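Local coordinates for protein acyl-coenzyme A thioesterase THEM4 (Rhodococcus sp., PDB 2OV9) that probably hydrolyses medium- and long-chain acyl-coenzyme A thioesters to the free fatty acid and coenzyme A, as a hotdog-fold enzyme, at residues R161-T166 and G197-S202; L172-K177 and G190-A195; R29-A34 and E95-P100. One frame throughout, in Å; residues are numbered along the deposited sequence. Where two conformers were deposited one is given.

Interaction 1: residues R161-T166 and G197-S202; sequences RYHRPT and GQVCVS
His163 reaches across to Ser202 with its ring edge, and NE2 of His163 lies 2.7 Å from Ser202 OG in a nearly straight hydrogen bond (176°). CG sits beside the backbone N (chi1 -53°), which starts the ring toward the other strand. His163 CD2 also meets Val199 CG1 at 3.7 Å. An alanine here would probably leave Ser202 OG without this mate and open a gap beside Val199.

Tyr162 and Val201 lie side by side and point the same way, toward helix 131-148. Val201 CG1 stands over one face of the phenol in a CH-pi contact, 4.1 Å from the Tyr162 ring centroid, while the hydroxyl bonds to Gly131 O. Arg164 crosses Gln198 so that the amide covers one face of the guanidinium, the two planes 31° apart. The aliphatic part of Arg164 runs past Val199 O, which comes within 3.2 Å of CD.

The backbone explains why these groups meet. Arg161 and Ser202 form a hydrogen-bonded antiparallel pair, followed by the non-hydrogen-bonded pair Tyr162-Val201, where strand 154-162 ends. Cys200 O takes two amides, His163 N at 2.8 Å and Arg164 N at 3.3 Å, the second on a lone pair. Opposite Ile192, strand 199-208 carries an extra residue, Cys200 beside Val201: a classic beta bulge. The contact joins neighbouring strands at one end of the hotdog sheet, which Arg161 carries on into the second subunit by pairing with a strand there.

The chemistry is thus divided: apolar contact on the helix side, and on the other a polar clasp in which His163 NE2 probably helps hold Ser202 OG in place.

Interaction 2: residues L172-K177 and G190-A195; sequences LTLTGK and GDIRTA
One ordered water is gripped by Thr173, Thr175 and Asp191, and so ties the two strands of a beta hairpin together within the hotdog sheet. It lies 2.7 Å from Thr173 O and 2.9 Å from Thr175 OG1. From strand 185-194, Asp191 OD1 reaches the same water at 2.7 Å.

The carboxylate is held a second time, by Arg193 two residues on. Arg193 NE and NH2 take the two Asp191 oxygens side-on, Arg193 NH2 to Asp191 OD2 at 3.0 Å, and both nitrogens approach from above the carboxylate plane. This salt bridge is likely to keep Asp191 from swinging away from the water. Arg193 NH1 turns instead to Gly197 O.

In the middle of the ladder, Thr173 with Arg193 and Thr175 with Asp191 are hydrogen-bonded antiparallel pairs, the shortest bond being Thr173 N to Arg193 O at 2.8 Å. The side chains of these four residues share the polar face.

The other face is greasy and packs on helix 131-148, through Leu174 on Val141 and Ile192 on Leu138. Leu174 and Ile192 lie side by side. Ile192 CG1, set beside its backbone N (chi1 -69°), presses on Leu174 CD2 at 3.5 Å, tighter than ordinary van der Waals contact. Ile192 CG2 points anti to the backbone N and meets Leu172 CB at 4.0 Å.

Toward the turn of the hairpin Gly176 faces Gly190, and here the strands draw close. A CB on Gly190 would probably clash with Thr175 O, and the two CA atoms, Gly176 CA and Gly190 CA, are 3.9 Å apart.

Interaction 3: residues R29-A34 and E95-P100; sequences RATDAA and ENALAP
Thr31 fits against Glu95 and Ala97 where helix 26-43, part of the N-terminal helical domain, meets a loop that closes into a type I beta turn from Asn96 to Ala99. This one threonine carries the close side of the contact, and both of its branches are used. Thr31 OG1, set beside the backbone N (chi1 -56°), rests 3.5 Å from Glu95 CA. Its hydrogen bond goes back along its own helix, to Val27 O, so the hydroxyl is satisfied while its flank packs on the loop.

The methyl branch, CG2, meets the loop backbone. Thr31 CG2 touches Glu95 C at 3.6 Å and then Ala97 N at 3.7 Å. One helical turn on, Ala34 CB meets Ala97 CB at 4.1 Å. These small side chains bring the helix close to the loop backbone, and the touching surfaces are buried.

Away from this line the contact thins out. Asp32 starts away from the loop, on the exposed side of the helix, and pairs with Arg35. Glu95 CB points away from the helix overall, and the chain bends at chi2; its OE1 forms salt bridges with Arg87 and with Arg46 of the second subunit. The charged end is thus shared between the two arginines, while the CA, CB and backbone carbonyl of Glu95 touch Thr31.

The turn keeps its shape by its own bonds. Arg35 adds to them, giving NH2 to Asn96 O and NE to Ala99 O, and Ala99 N closes the turn on Asn96 O at 2.9 Å. An Asx turn reinforces it: Asn96 OD1 accepts from Leu98 N at 3.0 Å, the donor tilted 22° from the carbonyl plane.

In the fold
Interaction 3 comes first along the chain, joining the N-terminal helix 26-43 to the loop that leads to strand 105-106; the other two follow within the thioesterase range. Strand 154-162 leads into the hairpin of interaction 2, and strand 199-208 returns to pair with strand 154-162 in interaction 1. Interactions 1 and 2 therefore share one antiparallel sheet, their centres 9 Å apart, and meet where Cys200 and Val201 bond to Ile192. Interaction 3 lies on the opposite side of the chain's centre, 27 Å from interaction 1 and 23 Å from interaction 2, centre to centre. Interactions 1 and 3 both touch the second subunit, so the dimer involves hotdog sheet and helical region alike.

Interaction 1: residues R161-T166 and G197-S202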
ATOM      1  N   ARG B 161       3.706   7.294  14.523  1.00 34.15           N
ATOM      2  CA  ARG B 161       4.180   8.647  14.771  1.00 34.12           C
ATOM      3  C   ARG B 161       5.211   9.018  13.711  1.00 33.98           C
ATOM      4  O   ARG B 161       6.079   8.218  13.384  1.00 33.57           O
ATOM      5  CB  ARG B 161       4.798   8.738  16.185  1.00 33.84           C
ATOM      6  CG  ARG B 161       3.759   8.717  17.316  1.00 35.64           C
ATOM      7  CD  ARG B 161       4.315   9.207  18.681  1.00 36.08           C
ATOM      8  NE  ARG B 161       4.852  10.571  18.623  1.00 40.06           N
ATOM      9  CZ  ARG B 161       6.038  10.951  19.098  1.00 42.82           C
ATOM     10  NH1 ARG B 161       6.847  10.088  19.725  1.00 40.89           N
ATOM     11  NH2 ARG B 161       6.405  12.224  18.969  1.00 45.13           N
ATOM     12  N   TYR B 162       5.117  10.245  13.206  1.00 33.43           N
ATOM     13  CA  TYR B 162       5.929  10.704  12.105  1.00 33.42           C
ATOM     14  C   TYR B 162       6.860  11.799  12.586  1.00 34.14           C
ATOM     15  O   TYR B 162       6.408  12.865  13.004  1.00 33.79           O
ATOM     16  CB  TYR B 162       5.017  11.209  10.971  1.00 33.33           C
ATOM     17  CG  TYR B 162       4.156  10.100  10.408  1.00 34.46           C
ATOM     18  CD1 TYR B 162       4.564   9.376   9.281  1.00 34.82           C
ATOM     19  CD2 TYR B 162       2.956   9.747  11.018  1.00 33.55           C
ATOM     20  CE1 TYR B 162       3.767   8.329   8.777  1.00 35.61           C
ATOM     21  CE2 TYR B 162       2.169   8.699  10.527  1.00 35.37           C
ATOM     22  CZ  TYR B 162       2.583   8.012   9.394  1.00 36.14           C
ATOM     23  OH  TYR B 162       1.805   6.979   8.913  1.00 36.86           O
ATOM     24  N   HIS B 163       8.153  11.537  12.487  1.00 34.50           N
ATOM     25  CA  HIS B 163       9.168  12.365  13.120  1.00 35.82           C
ATOM     26  C   HIS B 163       9.915  13.242  12.131  1.00 36.53           C
ATOM     27  O   HIS B 163      10.192  14.407  12.418  1.00 36.10           O
ATOM     28  CB  HIS B 163      10.155  11.458  13.870  1.00 35.66           C
ATOM     29  CG  HIS B 163       9.494  10.504  14.821  1.00 36.99           C
ATOM     30  ND1 HIS B 163       9.134  10.868  16.103  1.00 39.32           N
ATOM     31  CD2 HIS B 163       9.094   9.220  14.671  1.00 35.35           C
ATOM     32  CE1 HIS B 163       8.549   9.843  16.702  1.00 39.89           C
ATOM     33  NE2 HIS B 163       8.524   8.826  15.862  1.00 37.50           N
ATOM     34  N   ARG B 164      10.287  12.653  10.990  1.00 36.91           N
ATOM     35  CA  ARG B 164      11.105  13.307   9.973  1.00 37.94           C
ATOM     36  C   ARG B 164      10.594  12.813   8.618  1.00 37.80           C
ATOM     37  O   ARG B 164      10.102  11.685   8.523  1.00 35.86           O
ATOM     38  CB  ARG B 164      12.573  12.893  10.111  1.00 37.74           C
ATOM     39  CG  ARG B 164      13.171  13.086  11.488  1.00 39.11           C
ATOM     40  CD  ARG B 164      14.596  12.560  11.566  1.00 40.29           C
ATOM     41  NE  ARG B 164      15.506  13.252  10.652  1.00 43.59           N
ATOM     42  CZ  ARG B 164      16.062  14.451  10.878  1.00 46.43           C
ATOM     43  NH1 ARG B 164      15.820  15.125  12.001  1.00 48.25           N
ATOM     44  NH2 ARG B 164      16.880  14.981   9.980  1.00 45.77           N
ATOM     45  N   PRO B 165      10.661  13.667   7.580  1.00 37.95           N
ATOM     46  CA  PRO B 165      10.366  13.230   6.201  1.00 37.73           C
ATOM     47  C   PRO B 165      11.028  11.892   5.842  1.00 37.17           C
ATOM     48  O   PRO B 165      12.175  11.632   6.227  1.00 37.09           O
ATOM     49  CB  PRO B 165      10.980  14.352   5.355  1.00 38.08           C
ATOM     50  CG  PRO B 165      10.751  15.593   6.216  1.00 38.24           C
ATOM     51  CD  PRO B 165      10.959  15.118   7.642  1.00 38.50           C
ATOM     52  N   THR B 166      10.299  11.051   5.120  1.00 35.82           N
ATOM     53  CA  THR B 166      10.797   9.738   4.746  1.00 34.66           C
ATOM     54  C   THR B 166      11.060   9.741   3.246  1.00 33.72           C
ATOM     55  O   THR B 166      10.123   9.746   2.463  1.00 34.42           O
ATOM     56  CB  THR B 166       9.747   8.659   5.062  1.00 34.27           C
ATOM     57  OG1 THR B 166       9.276   8.819   6.412  1.00 35.85           O
ATOM     58  CG2 THR B 166      10.363   7.285   4.906  1.00 33.96           C
ATOM     59  N   GLY B 197      20.603   6.512  10.565  1.00 33.29           N
ATOM     60  CA  GLY B 197      20.082   5.979  11.799  1.00 33.22           C
ATOM     61  C   GLY B 197      18.920   6.797  12.333  1.00 34.05           C
ATOM     62  O   GLY B 197      18.204   6.330  13.224  1.00 33.70           O
ATOM     63  N   GLN B 198      18.694   7.998  11.796  1.00 32.50           N
ATOM     64  CA  GLN B 198      17.641   8.840  12.358  1.00 32.65           C
ATOM     65  C   GLN B 198      16.266   8.241  12.089  1.00 32.42           C
ATOM     66  O   GLN B 198      16.018   7.731  10.990  1.00 32.15           O
ATOM     67  CB  GLN B 198      17.748  10.267  11.828  1.00 32.64           C
ATOM     68  CG  GLN B 198      19.104  10.893  12.153  1.00 34.51           C
ATOM     69  CD  GLN B 198      19.089  12.391  11.980  1.00 41.71           C
ATOM     70  OE1 GLN B 198      19.651  12.914  11.018  1.00 43.45           O
ATOM     71  NE2 GLN B 198      18.438  13.093  12.906  1.00 41.89           N
ATOM     72  N   VAL B 199      15.376   8.301  13.077  1.00 32.71           N
ATOM     73  CA  VAL B 199      14.034   7.738  12.919  1.00 34.09           C
ATOM     74  C   VAL B 199      13.126   8.676  12.110  1.00 34.24           C
ATOM     75  O   VAL B 199      13.060   9.892  12.382  1.00 34.36           O
ATOM     76  CB  VAL B 199      13.362   7.520  14.283  1.00 35.29           C
ATOM     77  CG1 VAL B 199      11.959   6.910  14.102  1.00 34.62           C
ATOM     78  CG2 VAL B 199      14.218   6.624  15.171  1.00 37.07           C
ATOM     79  N   CYS B 200      12.451   8.117  11.110  1.00 34.30           N
ATOM     80  CA  CYS B 200      11.500   8.839  10.281  1.00 34.35           C
ATOM     81  C   CYS B 200      10.086   8.588  10.778  1.00 34.16           C
ATOM     82  O   CYS B 200       9.311   9.533  10.987  1.00 34.33           O
ATOM     83  CB  CYS B 200      11.614   8.355   8.831  1.00 34.30           C
ATOM     84  SG  CYS B 200      13.155   8.840   8.113  1.00 38.82           S
ATOM     85  N   VAL B 201       9.753   7.313  10.945  1.00 33.54           N
ATOM     86  CA  VAL B 201       8.430   6.899  11.418  1.00 33.59           C
ATOM     87  C   VAL B 201       8.613   5.836  12.481  1.00 34.29           C
ATOM     88  O   VAL B 201       9.515   4.995  12.396  1.00 33.40           O
ATOM     89  CB  VAL B 201       7.586   6.277  10.291  1.00 34.60           C
ATOM     90  CG1 VAL B 201       6.087   6.097  10.747  1.00 31.94           C
ATOM     91  CG2 VAL B 201       7.635   7.153   9.069  1.00 36.22           C
ATOM     92  N   SER B 202       7.740   5.832  13.485  1.00 34.40           N
ATOM     93  CA  SER B 202       7.792   4.786  14.477  1.00 34.06           C
ATOM     94  C   SER B 202       6.366   4.307  14.689  1.00 34.75           C
ATOM     95  O   SER B 202       5.428   4.994  14.349  1.00 34.43           O
ATOM     96  CB  SER B 202       8.422   5.306  15.784  1.00 34.81           C
ATOM     97  OG  SER B 202       7.638   6.327  16.405  1.00 35.10           O
TER

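Interaction 2: residues L172-K177 and G190-A195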
ATOM      1  N   LEU B 172      15.961   2.714   3.263  1.00 35.36           N
ATOM      2  CA  LEU B 172      15.260   2.859   4.544  1.00 36.11           C
ATOM      3  C   LEU B 172      15.304   1.550   5.349  1.00 36.90           C
ATOM      4  O   LEU B 172      14.953   0.501   4.831  1.00 36.19           O
ATOM      5  CB  LEU B 172      13.773   3.190   4.284  1.00 37.03           C
ATOM      6  CG  LEU B 172      13.491   4.375   3.347  1.00 36.55           C
ATOM      7  CD1 LEU B 172      11.990   4.483   3.059  1.00 37.69           C
ATOM      8  CD2 LEU B 172      14.058   5.709   3.883  1.00 35.52           C
ATOM      9  N   THR B 173      15.719   1.618   6.616  1.00 36.46           N
ATOM     10  CA  THR B 173      15.793   0.428   7.442  1.00 35.90           C
ATOM     11  C   THR B 173      14.504   0.281   8.187  1.00 36.27           C
ATOM     12  O   THR B 173      14.143   1.167   8.960  1.00 36.08           O
ATOM     13  CB  THR B 173      16.912   0.547   8.487  1.00 35.90           C
ATOM     14  OG1 THR B 173      18.139   0.874   7.818  1.00 35.02           O
ATOM     15  CG2 THR B 173      17.066  -0.786   9.272  1.00 35.23           C
ATOM     16  N   LEU B 174      13.846  -0.853   7.981  1.00 36.69           N
ATOM     17  CA  LEU B 174      12.646  -1.214   8.701  1.00 38.45           C
ATOM     18  C   LEU B 174      13.012  -2.211   9.794  1.00 38.79           C
ATOM     19  O   LEU B 174      13.753  -3.149   9.547  1.00 38.59           O
ATOM     20  CB  LEU B 174      11.642  -1.874   7.758  1.00 38.29           C
ATOM     21  CG  LEU B 174      11.336  -1.256   6.382  1.00 41.82           C
ATOM     22  CD1 LEU B 174      10.287  -2.084   5.655  1.00 43.51           C
ATOM     23  CD2 LEU B 174      10.858   0.191   6.468  1.00 46.60           C
ATOM     24  N   THR B 175      12.502  -1.993  11.004  1.00 38.76           N
ATOM     25  CA  THR B 175      12.768  -2.884  12.128  1.00 39.28           C
ATOM     26  C   THR B 175      11.482  -3.047  12.951  1.00 38.39           C
ATOM     27  O   THR B 175      10.695  -2.109  13.055  1.00 38.88           O
ATOM     28  CB  THR B 175      13.867  -2.297  13.034  1.00 40.30           C
ATOM     29  OG1 THR B 175      15.034  -1.996  12.244  1.00 45.07           O
ATOM     30  CG2 THR B 175      14.243  -3.286  14.108  1.00 42.42           C
ATOM     31  N   GLY B 176      11.285  -4.226  13.532  1.00 36.49           N
ATOM     32  CA  GLY B 176      10.143  -4.509  14.414  1.00 34.98           C
ATOM     33  C   GLY B 176      10.596  -5.478  15.496  1.00 35.30           C
ATOM     34  O   GLY B 176      11.519  -6.263  15.279  1.00 33.84           O
ATOM     35  N   LYS B 177       9.954  -5.420  16.654  1.00 34.88           N
ATOM     36  CA  LYS B 177      10.243  -6.349  17.749  1.00 35.84           C
ATOM     37  C   LYS B 177       9.037  -6.472  18.668  1.00 35.78           C
ATOM     38  O   LYS B 177       8.419  -5.481  19.028  1.00 35.29           O
ATOM     39  CB  LYS B 177      11.470  -5.914  18.538  1.00 35.68           C
ATOM     40  CG  LYS B 177      11.887  -6.895  19.630  1.00 37.21           C
ATOM     41  CD  LYS B 177      13.222  -6.509  20.249  1.00 39.91           C
ATOM     42  CE  LYS B 177      13.501  -7.396  21.430  1.00 42.46           C
ATOM     43  NZ  LYS B 177      14.843  -7.123  21.990  1.00 48.54           N
ATOM     44  N   GLY B 190       8.182  -0.810  16.278  1.00 34.96           N
ATOM     45  CA  GLY B 190       9.069  -0.789  15.115  1.00 36.13           C
ATOM     46  C   GLY B 190       9.296   0.635  14.683  1.00 36.44           C
ATOM     47  O   GLY B 190       8.686   1.569  15.225  1.00 35.98           O
ATOM     48  N   ASP B 191      10.206   0.814  13.735  1.00 36.47           N
ATOM     49  CA  ASP B 191      10.420   2.133  13.169  1.00 36.46           C
ATOM     50  C   ASP B 191      11.051   2.007  11.808  1.00 36.15           C
ATOM     51  O   ASP B 191      11.455   0.904  11.407  1.00 36.76           O
ATOM     52  CB  ASP B 191      11.266   3.011  14.091  1.00 36.65           C
ATOM     53  CG  ASP B 191      12.575   2.379  14.459  1.00 39.15           C
ATOM     54  OD1 ASP B 191      13.307   1.904  13.554  1.00 39.01           O
ATOM     55  OD2 ASP B 191      12.881   2.394  15.659  1.00 38.83           O
ATOM     56  N   ILE B 192      11.118   3.129  11.106  1.00 34.42           N
ATOM     57  CA  ILE B 192      11.750   3.232   9.796  1.00 33.80           C
ATOM     58  C   ILE B 192      12.817   4.278  10.012  1.00 33.37           C
ATOM     59  O   ILE B 192      12.500   5.380  10.475  1.00 32.34           O
ATOM     60  CB  ILE B 192      10.775   3.797   8.727  1.00 33.48           C
ATOM     61  CG1 ILE B 192       9.679   2.782   8.424  1.00 33.78           C
ATOM     62  CG2 ILE B 192      11.531   4.174   7.437  1.00 32.53           C
ATOM     63  CD1 ILE B 192       8.571   3.238   7.442  1.00 35.37           C
ATOM     64  N   ARG B 193      14.061   3.953   9.663  1.00 33.55           N
ATOM     65  CA  ARG B 193      15.159   4.913   9.784  1.00 33.66           C
ATOM     66  C   ARG B 193      15.861   5.153   8.459  1.00 34.94           C
ATOM     67  O   ARG B 193      15.899   4.278   7.597  1.00 36.21           O
ATOM     68  CB  ARG B 193      16.202   4.392  10.783  1.00 33.81           C
ATOM     69  CG  ARG B 193      15.666   4.255  12.191  1.00 33.99           C
ATOM     70  CD  ARG B 193      16.632   3.556  13.149  1.00 35.54           C
ATOM     71  NE  ARG B 193      15.903   3.328  14.403  1.00 40.65           N
ATOM     72  CZ  ARG B 193      16.143   3.972  15.543  1.00 42.44           C
ATOM     73  NH1 ARG B 193      17.124   4.865  15.622  1.00 45.07           N
ATOM     74  NH2 ARG B 193      15.406   3.715  16.617  1.00 43.19           N
ATOM     75  N   THR B 194      16.482   6.315   8.308  1.00 35.48           N
ATOM     76  CA  THR B 194      17.382   6.490   7.180  1.00 35.72           C
ATOM     77  C   THR B 194      18.728   5.842   7.495  1.00 35.79           C
ATOM     78  O   THR B 194      18.966   5.365   8.619  1.00 35.44           O
ATOM     79  CB  THR B 194      17.534   7.976   6.793  1.00 36.65           C
ATOM     80  OG1 THR B 194      17.787   8.767   7.962  1.00 36.63           O
ATOM     81  CG2 THR B 194      16.259   8.460   6.085  1.00 36.48           C
ATOM     82  N   ALA B 195      19.613   5.820   6.498  1.00 35.28           N
ATOM     83  CA  ALA B 195      20.917   5.182   6.629  1.00 35.09           C
ATOM     84  C   ALA B 195      21.772   5.763   7.764  1.00 35.05           C
ATOM     85  O   ALA B 195      22.593   5.057   8.343  1.00 35.33           O
ATOM     86  CB  ALA B 195      21.674   5.268   5.282  1.00 34.85           C
TER
HETATM   87  O   HOH W   1      14.801   0.869  11.601  1.00 28.60           O

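Interaction 3: residues R29-A34 and E95-P100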
ATOM      1  N   ARG B  29       9.913 -13.289 -12.398  1.00 35.83           N
ATOM      2  CA  ARG B  29      10.490 -12.428 -13.426  0.50 36.20           C
ATOM      3  C   ARG B  29       9.393 -11.575 -14.071  1.00 35.65           C
ATOM      4  O   ARG B  29       9.603 -10.394 -14.377  1.00 36.19           O
ATOM      5  CB  ARG B  29      11.261 -13.256 -14.468  0.50 36.12           C
ATOM      6  CG  ARG B  29      12.626 -13.761 -13.969  0.50 37.35           C
ATOM      7  CD  ARG B  29      13.326 -14.658 -14.996  0.50 37.47           C
ATOM      8  NE  ARG B  29      14.346 -15.511 -14.382  0.50 42.12           N
ATOM      9  CZ  ARG B  29      15.174 -16.308 -15.062  0.50 43.01           C
ATOM     10  NH1 ARG B  29      15.122 -16.366 -16.387  0.50 44.39           N
ATOM     11  NH2 ARG B  29      16.068 -17.046 -14.414  0.50 44.34           N
ATOM     12  N   ALA B  30       8.216 -12.162 -14.250  1.00 34.81           N
ATOM     13  CA  ALA B  30       7.086 -11.460 -14.836  1.00 34.45           C
ATOM     14  C   ALA B  30       6.576 -10.383 -13.879  1.00 34.27           C
ATOM     15  O   ALA B  30       6.247  -9.277 -14.320  1.00 35.40           O
ATOM     16  CB  ALA B  30       5.959 -12.447 -15.155  1.00 34.39           C
ATOM     17  N   THR B  31       6.515 -10.713 -12.589  1.00 33.88           N
ATOM     18  CA  THR B  31       6.083  -9.754 -11.569  1.00 33.77           C
ATOM     19  C   THR B  31       7.080  -8.583 -11.493  1.00 33.92           C
ATOM     20  O   THR B  31       6.669  -7.417 -11.402  1.00 33.78           O
ATOM     21  CB  THR B  31       5.878 -10.411 -10.194  1.00 34.03           C
ATOM     22  OG1 THR B  31       4.937 -11.489 -10.320  1.00 34.03           O
ATOM     23  CG2 THR B  31       5.333  -9.406  -9.203  1.00 32.50           C
ATOM     24  N   ASP B  32       8.367  -8.885 -11.540  1.00 34.15           N
ATOM     25  CA  ASP B  32       9.363  -7.805 -11.630  1.00 37.05           C
ATOM     26  C   ASP B  32       9.145  -6.898 -12.836  1.00 36.02           C
ATOM     27  O   ASP B  32       9.339  -5.679 -12.738  1.00 37.20           O
ATOM     28  CB  ASP B  32      10.783  -8.340 -11.652  1.00 37.17           C
ATOM     29  CG  ASP B  32      11.313  -8.610 -10.266  1.00 43.30           C
ATOM     30  OD1 ASP B  32      10.874  -7.935  -9.287  1.00 47.76           O
ATOM     31  OD2 ASP B  32      12.172  -9.511 -10.154  1.00 48.49           O
ATOM     32  N   ALA B  33       8.756  -7.482 -13.968  1.00 36.76           N
ATOM     33  CA  ALA B  33       8.511  -6.715 -15.185  1.00 35.96           C
ATOM     34  C   ALA B  33       7.264  -5.842 -15.024  1.00 36.49           C
ATOM     35  O   ALA B  33       7.265  -4.676 -15.436  1.00 36.70           O
ATOM     36  CB  ALA B  33       8.358  -7.648 -16.361  1.00 36.27           C
ATOM     37  N   ALA B  34       6.205  -6.397 -14.427  1.00 36.01           N
ATOM     38  CA  ALA B  34       5.042  -5.605 -14.033  1.00 35.64           C
ATOM     39  C   ALA B  34       5.376  -4.434 -13.122  1.00 35.08           C
ATOM     40  O   ALA B  34       4.874  -3.321 -13.335  1.00 35.47           O
ATOM     41  CB  ALA B  34       3.954  -6.486 -13.386  1.00 35.40           C
ATOM     42  N   GLU B  95       5.176 -12.412  -5.882  1.00 33.09           N
ATOM     43  CA  GLU B  95       4.280 -12.394  -7.019  1.00 33.70           C
ATOM     44  C   GLU B  95       3.248 -11.274  -6.924  1.00 33.29           C
ATOM     45  O   GLU B  95       2.288 -11.223  -7.718  1.00 32.78           O
ATOM     46  CB  GLU B  95       3.600 -13.761  -7.212  1.00 35.02           C
ATOM     47  CG  GLU B  95       4.517 -14.824  -7.804  1.00 38.03           C
ATOM     48  CD  GLU B  95       5.082 -15.808  -6.776  1.00 44.24           C
ATOM     49  OE1 GLU B  95       4.368 -16.761  -6.390  1.00 46.28           O
ATOM     50  OE2 GLU B  95       6.266 -15.682  -6.402  1.00 46.52           O
ATOM     51  N   ASN B  96       3.461 -10.364  -5.968  1.00 32.86           N
ATOM     52  CA  ASN B  96       2.539  -9.264  -5.745  1.00 32.39           C
ATOM     53  C   ASN B  96       3.194  -7.962  -6.183  1.00 32.70           C
ATOM     54  O   ASN B  96       4.055  -7.444  -5.499  1.00 31.81           O
ATOM     55  CB  ASN B  96       2.079  -9.235  -4.283  1.00 33.07           C
ATOM     56  CG  ASN B  96       0.970  -8.243  -4.050  1.00 33.84           C
ATOM     57  OD1 ASN B  96       0.855  -7.238  -4.772  1.00 32.34           O
ATOM     58  ND2 ASN B  96       0.142  -8.510  -3.044  1.00 34.16           N
ATOM     59  N   ALA B  97       2.809  -7.454  -7.358  1.00 32.25           N
ATOM     60  CA  ALA B  97       3.502  -6.306  -7.923  1.00 32.81           C
ATOM     61  C   ALA B  97       3.302  -5.013  -7.133  1.00 33.36           C
ATOM     62  O   ALA B  97       4.036  -4.045  -7.354  1.00 33.57           O
ATOM     63  CB  ALA B  97       3.169  -6.108  -9.419  1.00 31.74           C
ATOM     64  N   LEU B  98       2.358  -5.017  -6.188  1.00 33.81           N
ATOM     65  CA  LEU B  98       2.207  -3.908  -5.224  1.00 34.91           C
ATOM     66  C   LEU B  98       3.330  -3.857  -4.214  1.00 34.28           C
ATOM     67  O   LEU B  98       3.595  -2.788  -3.656  1.00 34.46           O
ATOM     68  CB  LEU B  98       0.902  -4.041  -4.411  1.00 34.48           C
ATOM     69  CG  LEU B  98      -0.343  -3.379  -5.023  1.00 36.29           C
ATOM     70  CD1 LEU B  98      -0.614  -3.918  -6.359  1.00 36.64           C
ATOM     71  CD2 LEU B  98      -1.559  -3.603  -4.111  1.00 37.22           C
ATOM     72  N   ALA B  99       3.939  -5.019  -3.940  1.00 33.53           N
ATOM     73  CA  ALA B  99       5.021  -5.131  -2.957  1.00 32.84           C
ATOM     74  C   ALA B  99       6.326  -4.591  -3.531  1.00 32.51           C
ATOM     75  O   ALA B  99       6.630  -4.833  -4.693  1.00 32.49           O
ATOM     76  CB  ALA B  99       5.167  -6.624  -2.492  1.00 33.05           C
ATOM     77  N   PRO B 100       7.090  -3.801  -2.747  1.00 32.65           N
ATOM     78  CA  PRO B 100       8.344  -3.326  -3.309  1.00 32.33           C
ATOM     79  C   PRO B 100       9.179  -4.372  -4.057  1.00 32.57           C
ATOM     80  O   PRO B 100       9.610  -4.068  -5.155  1.00 33.11           O
ATOM     81  CB  PRO B 100       9.075  -2.742  -2.090  1.00 32.74           C
ATOM     82  CG  PRO B 100       7.948  -2.158  -1.298  1.00 32.75           C
ATOM     83  CD  PRO B 100       6.849  -3.224  -1.406  1.00 32.85           C
TER